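Local coordinates for protein succinyl-CoA ligase (ADP-forming) subunit alpha (Methanosaeta concilii, PDB 6HXI) that belongs to the succinyl-CoA ligase alpha-subunit family, carries a citrate synthase-like region in the same chain and binds coenzyme A, at residues Val123-Ala126 and Thr127-Leu131; Ala280-Glu283 and Lys284-Ala287; Met311-Gln314 and Val315-Leu319. All coordinates share one frame; numbering follows the deposited sequence.

Interaction 1 of 3, residues Val123-Ala126 and Thr127-Leu131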
# COMPACT_ATOMS: atom_id res chain seq x y z
N VAL B 123 -44.00 19.79 34.26
CA VAL B 123 -43.09 20.94 34.08
C VAL B 123 -43.04 21.38 32.59
O VAL B 123 -43.02 22.57 32.33
CB VAL B 123 -41.68 20.72 34.69
CG1 VAL B 123 -40.73 21.85 34.31
CG2 VAL B 123 -41.77 20.57 36.21
N MET B 124 -43.12 20.42 31.64
CA MET B 124 -43.14 20.74 30.20
C MET B 124 -44.45 21.44 29.82
O MET B 124 -44.41 22.46 29.13
CB MET B 124 -42.91 19.49 29.34
CG MET B 124 -41.50 18.96 29.45
SD MET B 124 -41.07 17.65 28.29
CE MET B 124 -41.97 16.28 28.96
N ALA B 125 -45.59 20.90 30.30
CA ALA B 125 -46.95 21.42 30.09
C ALA B 125 -47.06 22.83 30.61
O ALA B 125 -47.55 23.68 29.87
CB ALA B 125 -47.98 20.53 30.77
N ALA B 126 -46.60 23.09 31.86
CA ALA B 126 -46.62 24.40 32.49
C ALA B 126 -45.70 25.39 31.73
O ALA B 126 -46.09 26.54 31.51
CB ALA B 126 -46.20 24.29 33.93
N THR B 127 -44.50 24.93 31.29
CA THR B 127 -43.55 25.74 30.52
C THR B 127 -44.22 26.15 29.21
O THR B 127 -44.16 27.32 28.84
CB THR B 127 -42.21 24.99 30.34
OG1 THR B 127 -41.63 24.81 31.62
CG2 THR B 127 -41.22 25.74 29.46
N ALA B 128 -44.91 25.20 28.56
CA ALA B 128 -45.62 25.43 27.30
C ALA B 128 -46.71 26.47 27.45
O ALA B 128 -46.75 27.42 26.67
CB ALA B 128 -46.18 24.11 26.77
N ARG B 129 -47.55 26.33 28.49
CA ARG B 129 -48.67 27.24 28.77
C ARG B 129 -48.19 28.67 29.08
O ARG B 129 -48.75 29.62 28.54
CB ARG B 129 -49.61 26.69 29.88
CG ARG B 129 -50.31 25.38 29.46
CD ARG B 129 -51.27 24.80 30.49
NE ARG B 129 -51.17 23.34 30.62
CZ ARG B 129 -51.72 22.44 29.81
NH1 ARG B 129 -51.57 21.14 30.04
NH2 ARG B 129 -52.43 22.83 28.75
N LYS B 130 -47.10 28.80 29.86
CA LYS B 130 -46.48 30.07 30.24
C LYS B 130 -45.95 30.84 29.02
O LYS B 130 -46.08 32.06 28.97
CB LYS B 130 -45.36 29.83 31.27
CG LYS B 130 -44.77 31.08 31.92
CD LYS B 130 -43.49 30.73 32.67
CE LYS B 130 -42.48 31.86 32.71
NZ LYS B 130 -41.77 32.04 31.42
N LEU B 131 -45.37 30.12 28.03
CA LEU B 131 -44.78 30.70 26.82
C LEU B 131 -45.71 30.71 25.59
O LEU B 131 -45.24 31.02 24.49
CB LEU B 131 -43.50 29.93 26.47
CG LEU B 131 -42.38 29.84 27.50
CD1 LEU B 131 -41.40 28.77 27.09
CD2 LEU B 131 -41.68 31.17 27.68
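V123 O is gripped twice by T127: the hydroxyl OG1 donates to it at 2.7 Å and the backbone N of T127 at 3.0 Å, the two donors arriving from opposite faces of the carbonyl plane. The hydroxyl can reach back one turn because OG1 stands anti to its own carbonyl carbon (chi1 -64°), which satisfies this buried threonine through its own helix backbone. Backbone bonds from A128 N to M124 O, R129 N to A125 O and K130 N to A126 O continue the same i to i+4 pattern. R129 runs back along the helix over A125: its CG lies 3.3 Å from A125 O, and its NH1 comes to 3.7 Å from A125 CB. A125 O lies obliquely to the guanidinium plane, and the polar end of R129 belongs to a salt bridge between NH2 and D214. A128 CB rests against two carbonyl oxygens, 3.4 Å from both M124 O and A125 O. On the buried side M124 rests on F94 and T97, and T127 on M98, all of helix 93-102; L156 of the neighbouring Citrate lyase chain packs on V123, A126, T127 and K130. The side chain of M124 is about 12 Å from a bound coenzyme A. L131 leaves helical geometry, ending helix 118-130, the connecting helix of a beta-alpha-beta crossover between the parallel strands 108-111 and 134-136.

Interaction 2 of 3, residues Ala280-Glu283 and Lys284-Ala287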
# COMPACT_ATOMS: atom_id res chain seq x y z
N ALA B 280 -58.34 3.81 36.47
CA ALA B 280 -59.39 4.55 37.18
C ALA B 280 -59.23 4.43 38.71
O ALA B 280 -59.52 3.38 39.29
CB ALA B 280 -60.78 4.07 36.75
N ASN B 281 -58.70 5.50 39.33
CA ASN B 281 -58.47 5.55 40.79
C ASN B 281 -59.79 5.71 41.53
O ASN B 281 -59.99 5.08 42.56
CB ASN B 281 -57.51 6.69 41.16
CG ASN B 281 -56.09 6.54 40.65
OD1 ASN B 281 -55.63 5.45 40.29
ND2 ASN B 281 -55.36 7.64 40.66
N THR B 282 -60.69 6.54 40.99
CA THR B 282 -62.01 6.80 41.57
C THR B 282 -63.09 6.33 40.60
O THR B 282 -62.78 5.92 39.48
CB THR B 282 -62.14 8.31 41.90
OG1 THR B 282 -61.87 9.08 40.72
CG2 THR B 282 -61.21 8.75 43.03
N GLU B 283 -64.37 6.36 41.03
CA GLU B 283 -65.50 5.99 40.18
C GLU B 283 -65.65 6.99 39.04
O GLU B 283 -65.93 6.59 37.91
CB GLU B 283 -66.81 5.89 40.99
CG GLU B 283 -67.02 4.54 41.67
CD GLU B 283 -66.97 3.30 40.79
OE1 GLU B 283 -67.46 3.35 39.64
OE2 GLU B 283 -66.44 2.27 41.26
N LYS B 284 -65.41 8.29 39.32
CA LYS B 284 -65.46 9.39 38.36
C LYS B 284 -64.47 9.13 37.20
O LYS B 284 -64.77 9.44 36.06
CB LYS B 284 -65.14 10.72 39.05
CG LYS B 284 -65.68 11.93 38.31
CD LYS B 284 -64.98 13.22 38.73
CE LYS B 284 -65.49 14.39 37.92
NZ LYS B 284 -65.02 15.69 38.46
N GLU B 285 -63.32 8.51 37.51
CA GLU B 285 -62.29 8.19 36.52
C GLU B 285 -62.64 7.04 35.57
O GLU B 285 -61.97 6.89 34.55
CB GLU B 285 -60.95 7.93 37.23
CG GLU B 285 -60.26 9.18 37.75
CD GLU B 285 -58.90 8.94 38.37
OE1 GLU B 285 -58.63 9.51 39.45
OE2 GLU B 285 -58.09 8.19 37.77
N THR B 286 -63.68 6.24 35.87
CA THR B 286 -64.09 5.10 35.03
C THR B 286 -64.66 5.52 33.67
O THR B 286 -65.19 6.62 33.54
CB THR B 286 -65.08 4.17 35.77
OG1 THR B 286 -66.33 4.84 35.98
CG2 THR B 286 -64.54 3.60 37.06
N ALA B 287 -64.61 4.61 32.69
CA ALA B 287 -65.16 4.82 31.35
C ALA B 287 -66.69 5.05 31.39
O ALA B 287 -67.20 5.91 30.67
CB ALA B 287 -64.82 3.65 30.44
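The carboxylate of E285 is roofed on one face by N281: the backbone N of N281 stands above the plane, 80° out of it, and donates a nearly straight bond to OE2 at 3.2 Å. On the same face lie CB of N281, 3.5 Å from OE1 of E285, and OG1 of T282, displaced toward the CG and OE1 side and 3.4 Å from E285 CG. The amide of N281 is turned 59° against the carboxylate and does not stack on it. OE2 is also held by the backbone N of G236 and by a salt bridge to R206, so the glutamate, extended beyond CG, ties this surface loop to the chain around 206 and 236; the added positive charge would be expected to favour its ionised form. E283 to T286 form a type I beta turn that leads into helix 287-297, with T286 as its N-cap. E283 O takes two bonds from T286, one from OG1 at 2.6 Å lying in the carbonyl plane and one from N at 3.1 Å coming from above it. With chi1 at 67° OG1 is wedged between its own backbone N and carbonyl carbon, close enough to the helix start for a weak bond from A289 N as well. The backbone bond from E285 N to T282 O is weak. A280 packs against E285 and T286, its CB 3.7 Å from E285 C and 3.8 Å from T286 CG2. K284 stretches out from the loop to a salt bridge with E237 and a cation-pi contact with Y240.

Interaction 3 of 3, residues Met311-Gln314 and Val315-Leu319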
# COMPACT_ATOMS: atom_id res chain seq x y z
N MET B 311 -71.85 6.66 14.36
CA MET B 311 -72.16 7.95 14.99
C MET B 311 -71.52 9.09 14.15
O MET B 311 -72.16 10.11 13.91
CB MET B 311 -71.67 7.97 16.45
CG MET B 311 -72.22 9.12 17.26
SD MET B 311 -74.02 9.27 17.27
CE MET B 311 -74.49 7.76 18.13
N VAL B 312 -70.28 8.87 13.65
CA VAL B 312 -69.58 9.81 12.76
C VAL B 312 -70.44 10.02 11.49
O VAL B 312 -70.70 11.17 11.12
CB VAL B 312 -68.12 9.35 12.45
CG1 VAL B 312 -67.53 10.08 11.25
CG2 VAL B 312 -67.22 9.52 13.67
N ARG B 313 -70.92 8.92 10.87
CA ARG B 313 -71.77 8.90 9.68
C ARG B 313 -73.06 9.68 9.90
O ARG B 313 -73.46 10.44 9.02
CB ARG B 313 -72.09 7.46 9.25
CG ARG B 313 -72.74 7.31 7.88
CD ARG B 313 -72.56 5.89 7.38
NE ARG B 313 -73.07 5.70 6.02
CZ ARG B 313 -72.52 4.91 5.11
NH1 ARG B 313 -71.41 4.23 5.40
NH2 ARG B 313 -73.07 4.78 3.91
N GLN B 314 -73.67 9.52 11.08
CA GLN B 314 -74.91 10.18 11.48
C GLN B 314 -74.74 11.69 11.60
O GLN B 314 -75.59 12.43 11.10
CB GLN B 314 -75.44 9.59 12.79
CG GLN B 314 -76.38 8.41 12.60
CD GLN B 314 -76.74 7.78 13.92
OE1 GLN B 314 -76.24 6.70 14.25
NE2 GLN B 314 -77.56 8.46 14.72
N VAL B 315 -73.66 12.13 12.26
CA VAL B 315 -73.35 13.55 12.47
C VAL B 315 -72.93 14.23 11.16
O VAL B 315 -73.35 15.37 10.92
CB VAL B 315 -72.33 13.75 13.62
CG1 VAL B 315 -71.94 15.21 13.75
CG2 VAL B 315 -72.90 13.25 14.95
N TYR B 316 -72.13 13.55 10.31
CA TYR B 316 -71.71 14.06 9.01
C TYR B 316 -72.95 14.26 8.11
O TYR B 316 -73.12 15.35 7.56
CB TYR B 316 -70.63 13.15 8.36
CG TYR B 316 -70.27 13.53 6.93
CD1 TYR B 316 -69.40 14.58 6.66
CD2 TYR B 316 -70.80 12.83 5.85
CE1 TYR B 316 -69.10 14.96 5.35
CE2 TYR B 316 -70.52 13.20 4.54
CZ TYR B 316 -69.66 14.26 4.29
OH TYR B 316 -69.36 14.62 3.00
N ASP B 317 -73.83 13.24 8.02
CA ASP B 317 -75.06 13.28 7.22
C ASP B 317 -75.93 14.46 7.62
O ASP B 317 -76.50 15.11 6.75
CB ASP B 317 -75.84 11.96 7.30
CG ASP B 317 -75.29 10.83 6.44
OD1 ASP B 317 -74.25 11.04 5.76
OD2 ASP B 317 -75.89 9.73 6.46
N MET B 318 -76.02 14.75 8.93
CA MET B 318 -76.77 15.88 9.48
C MET B 318 -76.17 17.21 8.97
O MET B 318 -76.93 18.11 8.62
CB MET B 318 -76.75 15.80 11.01
CG MET B 318 -77.28 17.03 11.72
SD MET B 318 -76.99 16.90 13.50
CE MET B 318 -75.28 17.37 13.61
N LEU B 319 -74.82 17.31 8.88
CA LEU B 319 -74.15 18.51 8.37
C LEU B 319 -74.38 18.67 6.87
O LEU B 319 -74.48 19.81 6.39
CB LEU B 319 -72.65 18.53 8.69
CG LEU B 319 -72.22 18.51 10.15
CD1 LEU B 319 -70.75 18.20 10.25
CD2 LEU B 319 -72.48 19.83 10.85
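M311, V312, R313 and Q314 each offer their carbonyl oxygen to the backbone N four residues on, at V315, Y316, D317 and M318, over 2.9 to 3.2 Å. D317 turns its side chain back onto the preceding turn: with CG anti to its own carbonyl carbon (chi1 -78°), the carboxylate hangs beside R313 O, CG 3.2 Å from that oxygen and OD1 3.4 Å. Two acceptors so near one another make no bond and would tend to repel. R313 is the opposite charge nearby, yet its chain is extended and NE stays 4.9 Å from D317 OD2; it also touches N192 of helix 179-192, and crystal contacts may influence both side chains. V315 touches the same backbone through one branch, CG2 being 3.4 Å from M311 O. Together these residues show the amphipathic character of helix 308-322, with R313, Q314 and D317 exposed and V312, V315, Y316 and L319 against M227 of strand 227-233. M311 and V315 also reach V256 on strand 255-260, so the helix covers part of the second mixed sheet of the chain. Y316 lays its CB 3.4 Å from V312 O, while CG, anti to the backbone N (chi1 173°), leads the ring away from the preceding turn; the side chain also touches D194. M318 rests its CB 3.6 Å from Q314 O, and its carbonyl oxygen accepts a hydrogen bond from T321 OG1.

Overall arrangement
From the N terminus the contacts follow in series, none nesting in or crossing another, and each closes no more than a helical turn or a tight loop. Interaction 1 lies on the crossover helix flanking the first mixed sheet, facing helix 93-102 and a Citrate lyase chain. The chain then builds the second mixed sheet, and after its strand 255-260 interaction 2 folds the loop that starts helix 287-297. Interaction 3 follows on helix 308-322, against strands 227-233 and 255-260. Centres of interactions 1 and 2 are about 27 Å apart and those of 2 and 3 about 30 Å; no two touch, and all lie on the same side of the chain's centre.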